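Local coordinates for protein glycerol kinase, putative (Plasmodium falciparum, PDB 2W40) that probably phosphorylates glycerol with ATP to give sn-glycerol 3-phosphate, as a member of the FGGY family of carbohydrate kinases, at residues G269-V283 with K302-S316. Numbering follows the deposited sequence.
With EDO (1,2-ethanediol), chain B.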
ATOM      1  N   GLY C 269     -17.956 -12.072   4.738  1.00 10.22           N
ATOM      2  CA  GLY C 269     -17.922 -11.468   6.045  1.00 10.51           C
ATOM      3  C   GLY C 269     -16.496 -10.981   6.371  1.00 10.17           C
ATOM      4  O   GLY C 269     -15.776 -10.551   5.493  1.00 10.72           O
ATOM      5  N   THR C 270     -16.105 -11.084   7.646  1.00  9.05           N
ATOM      6  CA  THR C 270     -14.689 -10.858   8.006  1.00  8.60           C
ATOM      7  C   THR C 270     -13.736 -11.643   7.118  1.00  8.72           C
ATOM      8  O   THR C 270     -12.720 -11.079   6.633  1.00  9.53           O
ATOM      9  CB  THR C 270     -14.506 -11.232   9.485  1.00  6.83           C
ATOM     10  OG1 THR C 270     -15.375 -10.445  10.336  1.00 10.18           O
ATOM     11  CG2 THR C 270     -13.127 -11.049   9.970  1.00  9.13           C
ATOM     12  N   GLY C 271     -14.019 -12.905   6.908  1.00  6.96           N
ATOM     13  CA  GLY C 271     -13.422 -13.704   5.811  1.00  8.44           C
ATOM     14  C   GLY C 271     -14.487 -14.076   4.799  1.00  7.57           C
ATOM     15  O   GLY C 271     -15.641 -13.713   4.942  1.00  9.02           O
ATOM     16  N   VAL C 272     -14.128 -14.896   3.824  1.00  8.57           N
ATOM     17  CA  VAL C 272     -15.051 -15.417   2.861  1.00  7.93           C
ATOM     18  C   VAL C 272     -14.927 -16.940   2.978  1.00  7.31           C
ATOM     19  O   VAL C 272     -13.825 -17.497   2.983  1.00  9.72           O
ATOM     20  CB  VAL C 272     -14.724 -14.920   1.453  1.00  8.86           C
ATOM     21  CG1 VAL C 272     -15.549 -15.705   0.373  1.00 11.22           C
ATOM     22  CG2 VAL C 272     -15.022 -13.372   1.481  1.00  8.39           C
ATOM     23  N   PHE C 273     -16.059 -17.634   3.047  1.00  8.98           N
ATOM     24  CA  PHE C 273     -16.077 -19.092   3.258  1.00  9.31           C
ATOM     25  C   PHE C 273     -17.081 -19.770   2.312  1.00 10.01           C
ATOM     26  O   PHE C 273     -18.264 -19.531   2.408  1.00 10.13           O
ATOM     27  CB  PHE C 273     -16.395 -19.422   4.696  1.00  9.87           C
ATOM     28  CG  PHE C 273     -15.443 -18.723   5.649  1.00 10.36           C
ATOM     29  CD1 PHE C 273     -14.220 -19.314   5.961  1.00 12.19           C
ATOM     30  CD2 PHE C 273     -15.679 -17.479   6.123  1.00 10.92           C
ATOM     31  CE1 PHE C 273     -13.296 -18.644   6.730  1.00 11.64           C
ATOM     32  CE2 PHE C 273     -14.767 -16.891   6.973  1.00 10.24           C
ATOM     33  CZ  PHE C 273     -13.571 -17.475   7.194  1.00  9.84           C
ATOM     34  N   LEU C 274     -16.566 -20.634   1.432  1.00  8.97           N
ATOM     35  CA  LEU C 274     -17.397 -21.402   0.502  1.00  9.50           C
ATOM     36  C   LEU C 274     -17.470 -22.814   1.056  1.00  9.18           C
ATOM     37  O   LEU C 274     -16.424 -23.456   1.257  1.00  9.93           O
ATOM     38  CB  LEU C 274     -16.775 -21.374  -0.882  1.00 10.29           C
ATOM     39  CG  LEU C 274     -17.724 -21.862  -2.043  1.00 13.06           C
ATOM     40  CD1 LEU C 274     -17.248 -21.361  -3.378  1.00 16.24           C
ATOM     41  CD2 LEU C 274     -17.699 -23.343  -2.017  1.00 18.55           C
ATOM     42  N   LEU C 275     -18.702 -23.320   1.261  1.00 10.10           N
ATOM     43  CA  LEU C 275     -18.892 -24.700   1.594  1.00  9.12           C
ATOM     44  C   LEU C 275     -19.781 -25.383   0.574  1.00 10.11           C
ATOM     45  O   LEU C 275     -20.834 -24.831   0.162  1.00 10.42           O
ATOM     46  CB  LEU C 275     -19.489 -24.892   2.976  1.00 11.15           C
ATOM     47  CG  LEU C 275     -18.505 -24.631   4.157  1.00  9.57           C
ATOM     48  CD1 LEU C 275     -18.360 -23.137   4.486  1.00 11.57           C
ATOM     49  CD2 LEU C 275     -18.952 -25.416   5.426  1.00 12.74           C
ATOM     50  N   ILE C 276     -19.386 -26.586   0.218  1.00  8.45           N
ATOM     51  CA  ILE C 276     -20.261 -27.453  -0.597  1.00  9.43           C
ATOM     52  C   ILE C 276     -20.662 -28.677   0.184  1.00 10.51           C
ATOM     53  O   ILE C 276     -19.798 -29.352   0.734  1.00 10.58           O
ATOM     54  CB  ILE C 276     -19.574 -27.836  -1.964  1.00 11.64           C
ATOM     55  CG1 ILE C 276     -20.587 -28.600  -2.870  1.00 13.58           C
ATOM     56  CG2 ILE C 276     -18.217 -28.550  -1.787  1.00 13.76           C
ATOM     57  CD1 ILE C 276     -20.222 -28.631  -4.410  1.00 11.46           C
ATOM     58  N   ASN C 277     -21.954 -29.039   0.150  1.00 10.33           N
ATOM     59  CA  ASN C 277     -22.453 -30.201   0.805  1.00 10.36           C
ATOM     60  C   ASN C 277     -22.096 -31.463   0.009  1.00 11.76           C
ATOM     61  O   ASN C 277     -22.385 -31.558  -1.156  1.00 13.93           O
ATOM     62  CB  ASN C 277     -23.961 -30.003   0.990  1.00 11.33           C
ATOM     63  CG  ASN C 277     -24.663 -31.048   1.862  1.00 12.01           C
ATOM     64  OD1 ASN C 277     -24.402 -32.238   1.773  1.00 15.63           O
ATOM     65  ND2 ASN C 277     -25.678 -30.577   2.608  1.00 13.81           N
ATOM     66  N   THR C 278     -21.407 -32.401   0.651  1.00 11.57           N
ATOM     67  CA  THR C 278     -20.962 -33.643   0.001  1.00 12.20           C
ATOM     68  C   THR C 278     -21.835 -34.819   0.452  1.00 11.84           C
ATOM     69  O   THR C 278     -21.489 -35.991   0.243  1.00 14.91           O
ATOM     70  CB  THR C 278     -19.435 -33.922   0.215  1.00 11.73           C
ATOM     71  OG1 THR C 278     -19.217 -34.169   1.601  1.00 12.55           O
ATOM     72  CG2 THR C 278     -18.489 -32.785  -0.288  1.00 12.04           C
ATOM     73  N   GLY C 279     -22.990 -34.502   1.043  1.00 11.76           N
ATOM     74  CA  GLY C 279     -23.905 -35.555   1.542  1.00 12.22           C
ATOM     75  C   GLY C 279     -23.254 -36.353   2.674  1.00 13.26           C
ATOM     76  O   GLY C 279     -22.450 -35.825   3.444  1.00 14.64           O
ATOM     77  N   GLU C 280     -23.566 -37.644   2.759  1.00 15.22           N
ATOM     78  CA  GLU C 280     -22.981 -38.498   3.830  1.00 15.88           C
ATOM     79  C   GLU C 280     -21.507 -38.949   3.581  1.00 15.73           C
ATOM     80  O   GLU C 280     -20.893 -39.568   4.461  1.00 15.54           O
ATOM     81  CB  GLU C 280     -23.894 -39.720   4.054  1.00 17.03           C
ATOM     82  CG  GLU C 280     -25.224 -39.326   4.719  1.00 17.69           C
ATOM     83  CD  GLU C 280     -26.182 -40.541   4.887  1.00 21.29           C
ATOM     84  OE1 GLU C 280     -25.858 -41.677   4.371  1.00 25.08           O
ATOM     85  OE2 GLU C 280     -27.225 -40.315   5.543  1.00 23.98           O
ATOM     86  N   LYS C 281     -20.980 -38.646   2.380  1.00 17.44           N
ATOM     87  CA  LYS C 281     -19.661 -39.092   1.931  1.00 18.61           C
ATOM     88  C   LYS C 281     -18.646 -38.073   2.402  1.00 16.92           C
ATOM     89  O   LYS C 281     -18.821 -36.858   2.206  1.00 17.27           O
ATOM     90  CB  LYS C 281     -19.616 -39.158   0.394  1.00 20.79           C
ATOM     91  CG  LYS C 281     -18.228 -39.602  -0.208  1.00 21.58           C
ATOM     92  CD  LYS C 281     -18.178 -39.670  -1.780  1.00 24.62           C
ATOM     93  CE  LYS C 281     -16.728 -39.813  -2.301  1.00 27.97           C
ATOM     94  NZ  LYS C 281     -15.609 -39.722  -1.165  1.00 28.76           N
ATOM     95  N   VAL C 282     -17.588 -38.580   2.999  1.00 15.53           N
ATOM     96  CA  VAL C 282     -16.409 -37.798   3.342  1.00 15.01           C
ATOM     97  C   VAL C 282     -15.573 -37.709   2.080  1.00 13.93           C
ATOM     98  O   VAL C 282     -15.102 -38.742   1.511  1.00 17.49           O
ATOM     99  CB  VAL C 282     -15.616 -38.498   4.411  1.00 14.19           C
ATOM    100  CG1 VAL C 282     -14.295 -37.740   4.757  1.00 14.09           C
ATOM    101  CG2 VAL C 282     -16.527 -38.731   5.650  1.00 16.65           C
ATOM    102  N   VAL C 283     -15.351 -36.502   1.639  1.00 12.69           N
ATOM    103  CA  VAL C 283     -14.512 -36.248   0.491  1.00 13.17           C
ATOM    104  C   VAL C 283     -13.243 -35.566   0.939  1.00 12.01           C
ATOM    105  O   VAL C 283     -13.312 -34.558   1.558  1.00 13.87           O
ATOM    106  CB  VAL C 283     -15.240 -35.407  -0.575  1.00 14.19           C
ATOM    107  CG1 VAL C 283     -14.353 -35.131  -1.750  1.00 14.27           C
ATOM    108  CG2 VAL C 283     -16.568 -36.084  -0.991  1.00 15.79           C
ATOM    109  N   LYS C 302     -26.665 -39.830  10.702  1.00 15.83           N
ATOM    110  CA  LYS C 302     -25.384 -39.722  10.062  1.00 15.46           C
ATOM    111  C   LYS C 302     -25.107 -38.227   9.693  1.00 14.36           C
ATOM    112  O   LYS C 302     -25.974 -37.518   9.185  1.00 13.53           O
ATOM    113  CB  LYS C 302     -25.293 -40.604   8.799  1.00 16.90           C
ATOM    114  CG  LYS C 302     -25.552 -42.086   9.032  1.00 20.71           C
ATOM    115  CD  LYS C 302     -25.249 -42.865   7.773  1.00 21.57           C
ATOM    116  CE  LYS C 302     -25.454 -44.380   7.955  1.00 26.03           C
ATOM    117  NZ  LYS C 302     -25.030 -45.099   6.646  1.00 31.92           N
ATOM    118  N   PRO C 303     -23.879 -37.759   9.928  1.00 14.51           N
ATOM    119  CA  PRO C 303     -23.599 -36.388   9.573  1.00 13.33           C
ATOM    120  C   PRO C 303     -23.581 -36.131   8.090  1.00 13.51           C
ATOM    121  O   PRO C 303     -23.262 -37.042   7.307  1.00 13.39           O
ATOM    122  CB  PRO C 303     -22.195 -36.173  10.156  1.00 14.21           C
ATOM    123  CG  PRO C 303     -21.607 -37.459  10.277  1.00 16.02           C
ATOM    124  CD  PRO C 303     -22.693 -38.436  10.478  1.00 14.22           C
ATOM    125  N   LYS C 304     -23.874 -34.904   7.683  1.00 12.62           N
ATOM    126  CA  LYS C 304     -23.606 -34.452   6.327  1.00 12.73           C
ATOM    127  C   LYS C 304     -22.257 -33.713   6.405  1.00 12.70           C
ATOM    128  O   LYS C 304     -21.999 -32.982   7.344  1.00 12.46           O
ATOM    129  CB  LYS C 304     -24.682 -33.523   5.800  1.00 13.80           C
ATOM    130  CG  LYS C 304     -26.108 -34.180   5.724  1.00 14.86           C
ATOM    131  CD  LYS C 304     -26.194 -35.461   4.901  1.00 16.04           C
ATOM    132  CE  LYS C 304     -27.640 -36.082   4.860  1.00 20.02           C
ATOM    133  NZ  LYS C 304     -28.400 -35.551   3.724  1.00 29.89           N
ATOM    134  N   TYR C 305     -21.433 -34.037   5.437  1.00 10.34           N
ATOM    135  CA  TYR C 305     -20.098 -33.490   5.275  1.00 10.27           C
ATOM    136  C   TYR C 305     -20.060 -32.369   4.261  1.00 10.58           C
ATOM    137  O   TYR C 305     -20.964 -32.166   3.505  1.00 10.07           O
ATOM    138  CB  TYR C 305     -19.126 -34.621   4.920  1.00  9.92           C
ATOM    139  CG  TYR C 305     -18.866 -35.511   6.055  1.00 10.37           C
ATOM    140  CD1 TYR C 305     -17.852 -35.188   6.967  1.00 10.30           C
ATOM    141  CD2 TYR C 305     -19.592 -36.693   6.257  1.00 13.25           C
ATOM    142  CE1 TYR C 305     -17.579 -36.041   8.034  1.00 12.88           C
ATOM    143  CE2 TYR C 305     -19.306 -37.600   7.299  1.00 12.97           C
ATOM    144  CZ  TYR C 305     -18.302 -37.282   8.206  1.00 13.78           C
ATOM    145  OH  TYR C 305     -18.025 -38.043   9.306  1.00 13.14           O
ATOM    146  N   ALA C 306     -18.922 -31.702   4.206  1.00 10.04           N
ATOM    147  CA  ALA C 306     -18.713 -30.563   3.323  1.00  8.75           C
ATOM    148  C   ALA C 306     -17.230 -30.488   2.949  1.00  9.82           C
ATOM    149  O   ALA C 306     -16.345 -31.052   3.625  1.00  9.58           O
ATOM    150  CB  ALA C 306     -19.175 -29.261   3.887  1.00  9.80           C
ATOM    151  N   LEU C 307     -16.978 -29.806   1.863  1.00  8.75           N
ATOM    152  CA  LEU C 307     -15.634 -29.302   1.422  1.00  8.23           C
ATOM    153  C   LEU C 307     -15.695 -27.828   1.600  1.00  8.69           C
ATOM    154  O   LEU C 307     -16.709 -27.210   1.297  1.00  8.87           O
ATOM    155  CB  LEU C 307     -15.286 -29.711  -0.000  1.00 11.82           C
ATOM    156  CG  LEU C 307     -14.692 -31.043  -0.181  1.00 10.85           C
ATOM    157  CD1 LEU C 307     -14.450 -31.372  -1.722  1.00 13.16           C
ATOM    158  CD2 LEU C 307     -13.373 -31.293   0.574  1.00 10.43           C
ATOM    159  N   GLU C 308     -14.650 -27.247   2.133  1.00  7.88           N
ATOM    160  CA  GLU C 308     -14.652 -25.814   2.430  1.00  8.85           C
ATOM    161  C   GLU C 308     -13.378 -25.142   1.929  1.00  7.05           C
ATOM    162  O   GLU C 308     -12.248 -25.637   2.106  1.00  9.67           O
ATOM    163  CB  GLU C 308     -14.703 -25.520   3.947  1.00 11.06           C
ATOM    164  CG  GLU C 308     -14.512 -24.017   4.331  1.00  8.47           C
ATOM    165  CD  GLU C 308     -14.713 -23.661   5.804  1.00 10.15           C
ATOM    166  OE1 GLU C 308     -15.519 -24.356   6.489  1.00 12.36           O
ATOM    167  OE2 GLU C 308     -14.075 -22.688   6.235  1.00 12.68           O
ATOM    168  N   GLY C 309     -13.600 -23.978   1.336  1.00  7.52           N
ATOM    169  CA  GLY C 309     -12.587 -23.027   0.920  1.00  8.45           C
ATOM    170  C   GLY C 309     -12.682 -21.800   1.746  1.00  9.38           C
ATOM    171  O   GLY C 309     -13.706 -21.148   1.787  1.00 11.18           O
ATOM    172  N   SER C 310     -11.593 -21.519   2.476  1.00  8.86           N
ATOM    173  CA  SER C 310     -11.538 -20.421   3.447  1.00  8.71           C
ATOM    174  C   SER C 310     -10.600 -19.318   2.976  1.00  8.34           C
ATOM    175  O   SER C 310      -9.526 -19.605   2.527  1.00  9.30           O
ATOM    176  CB  SER C 310     -11.032 -20.961   4.808  1.00  8.88           C
ATOM    177  OG  SER C 310     -11.597 -22.236   5.203  1.00 13.67           O
ATOM    178  N   ILE C 311     -11.039 -18.062   3.097  1.00  8.52           N
ATOM    179  CA  ILE C 311     -10.272 -16.862   2.732  1.00  9.11           C
ATOM    180  C   ILE C 311     -10.228 -15.956   3.977  1.00  8.15           C
ATOM    181  O   ILE C 311     -11.309 -15.559   4.519  1.00 10.52           O
ATOM    182  CB  ILE C 311     -10.905 -16.055   1.573  1.00  9.34           C
ATOM    183  CG1 ILE C 311     -10.893 -16.913   0.287  1.00 11.70           C
ATOM    184  CG2 ILE C 311     -10.247 -14.710   1.383  1.00  8.21           C
ATOM    185  CD1 ILE C 311     -11.641 -16.302  -0.867  1.00 11.48           C
ATOM    186  N   GLY C 312      -9.024 -15.584   4.385  1.00  9.17           N
ATOM    187  CA  GLY C 312      -8.922 -14.884   5.628  1.00 10.17           C
ATOM    188  C   GLY C 312      -9.102 -13.377   5.520  1.00 11.28           C
ATOM    189  O   GLY C 312      -9.642 -12.739   6.413  1.00 10.80           O
ATOM    190  N   THR C 313      -8.604 -12.781   4.424  1.00 12.19           N
ATOM    191  CA  THR C 313      -8.710 -11.314   4.277  1.00 12.27           C
ATOM    192  C   THR C 313      -9.893 -10.968   3.387  1.00 13.41           C
ATOM    193  O   THR C 313      -9.813 -11.227   2.178  1.00 14.66           O
ATOM    194  CB  THR C 313      -7.434 -10.668   3.702  1.00 11.83           C
ATOM    195  OG1 THR C 313      -6.340 -10.980   4.563  1.00 13.69           O
ATOM    196  CG2 THR C 313      -7.643  -9.114   3.573  1.00 13.60           C
ATOM    197  N   ALA C 314     -10.972 -10.403   3.964  1.00 12.60           N
ATOM    198  CA  ALA C 314     -12.158  -9.907   3.207  1.00 13.18           C
ATOM    199  C   ALA C 314     -12.627  -8.667   3.940  1.00 13.02           C
ATOM    200  O   ALA C 314     -11.944  -7.629   3.825  1.00 12.74           O
ATOM    201  CB  ALA C 314     -13.255 -11.007   3.109  1.00 12.52           C
ATOM    202  N   GLY C 315     -13.674  -8.751   4.765  1.00 10.99           N
ATOM    203  CA  GLY C 315     -14.048  -7.722   5.698  1.00 11.09           C
ATOM    204  C   GLY C 315     -12.919  -7.287   6.634  1.00  9.10           C
ATOM    205  O   GLY C 315     -12.769  -6.126   7.004  1.00 12.64           O
ATOM    206  N   SER C 316     -12.084  -8.276   7.004  1.00  7.87           N
ATOM    207  CA  SER C 316     -10.899  -7.978   7.846  1.00  8.61           C
ATOM    208  C   SER C 316      -9.974  -7.005   7.087  1.00  8.78           C
ATOM    209  O   SER C 316      -9.343  -6.161   7.719  1.00 11.67           O
ATOM    210  CB  SER C 316     -10.206  -9.261   8.166  1.00  9.07           C
ATOM    211  OG  SER C 316      -9.843  -9.989   6.998  1.00  9.10           O
TER
HETATM  212  C1  EDO B1503      -8.051  -6.661  11.248  1.00 21.77           C
HETATM  213  O1  EDO B1503      -8.091  -5.610  10.278  1.00 24.13           O
HETATM  214  C2  EDO B1503      -8.609  -6.065  12.454  1.00 24.15           C
HETATM  215  O2  EDO B1503      -9.999  -5.820  12.105  1.00 25.70           O
HETATM  216  O   HOH W   1     -26.862 -33.732   2.009  1.00 19.40           O
HETATM  217  O   HOH W   2     -16.597 -33.942   2.519  1.00 12.06           O
HETATM  218  O   HOH W   3     -22.153 -39.582   7.088  1.00 13.73           O
HETATM  219  O   HOH W   4     -27.547 -38.339   7.015  1.00 28.25           O
HETATM  220  O   HOH W   5     -27.122 -43.804   4.677  1.00 46.07           O
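Ile-276 and Leu-307 lie side by side on one face of an antiparallel strand pair, Ile-276 CG2 reaching Leu-307 CB at 3.6 Å. On the same face Val-272 sits beside Ile-311, against helix 377-403, and Val-272 CG2 presses on Ala-314 CB at a tight 3.4 Å. Farther along, the Val-282 CG2 methyl stands over the centre of the Tyr-305 ring in a CH-pi contact, 3.5 Å from the centroid; the Tyr-305 hydroxyl bonds to Ile-195 O. Strands 272-279 and 304-311, joined by reciprocal backbone bonds such as those between Leu-274 and Gly-309, are neighbours in the mixed sheet of the C-terminal domain, which belongs to the actin-like ATPase clan. On the other face Glu-308 OE2 comes within 3.4 Å of Phe-273 CD1, the carboxylate and ring planes 81° apart. Glu-308 OE2 accepts from Ser-310 OG at 2.7 Å, while Glu-308 OE1 forms salt bridges with Arg-85 and Arg-189. Just before strand 272-279 and just after strand 304-311, Ser-316 N donates to Thr-270 O (2.9 Å), tying the start of helix 315-323 to the loop; Thr-270 and Gly-315 are ADP-binding residues. At the far, solvent-facing end, Glu-280 OE1 and Lys-302 NZ stay 4.2 Å apart, beyond a salt bridge.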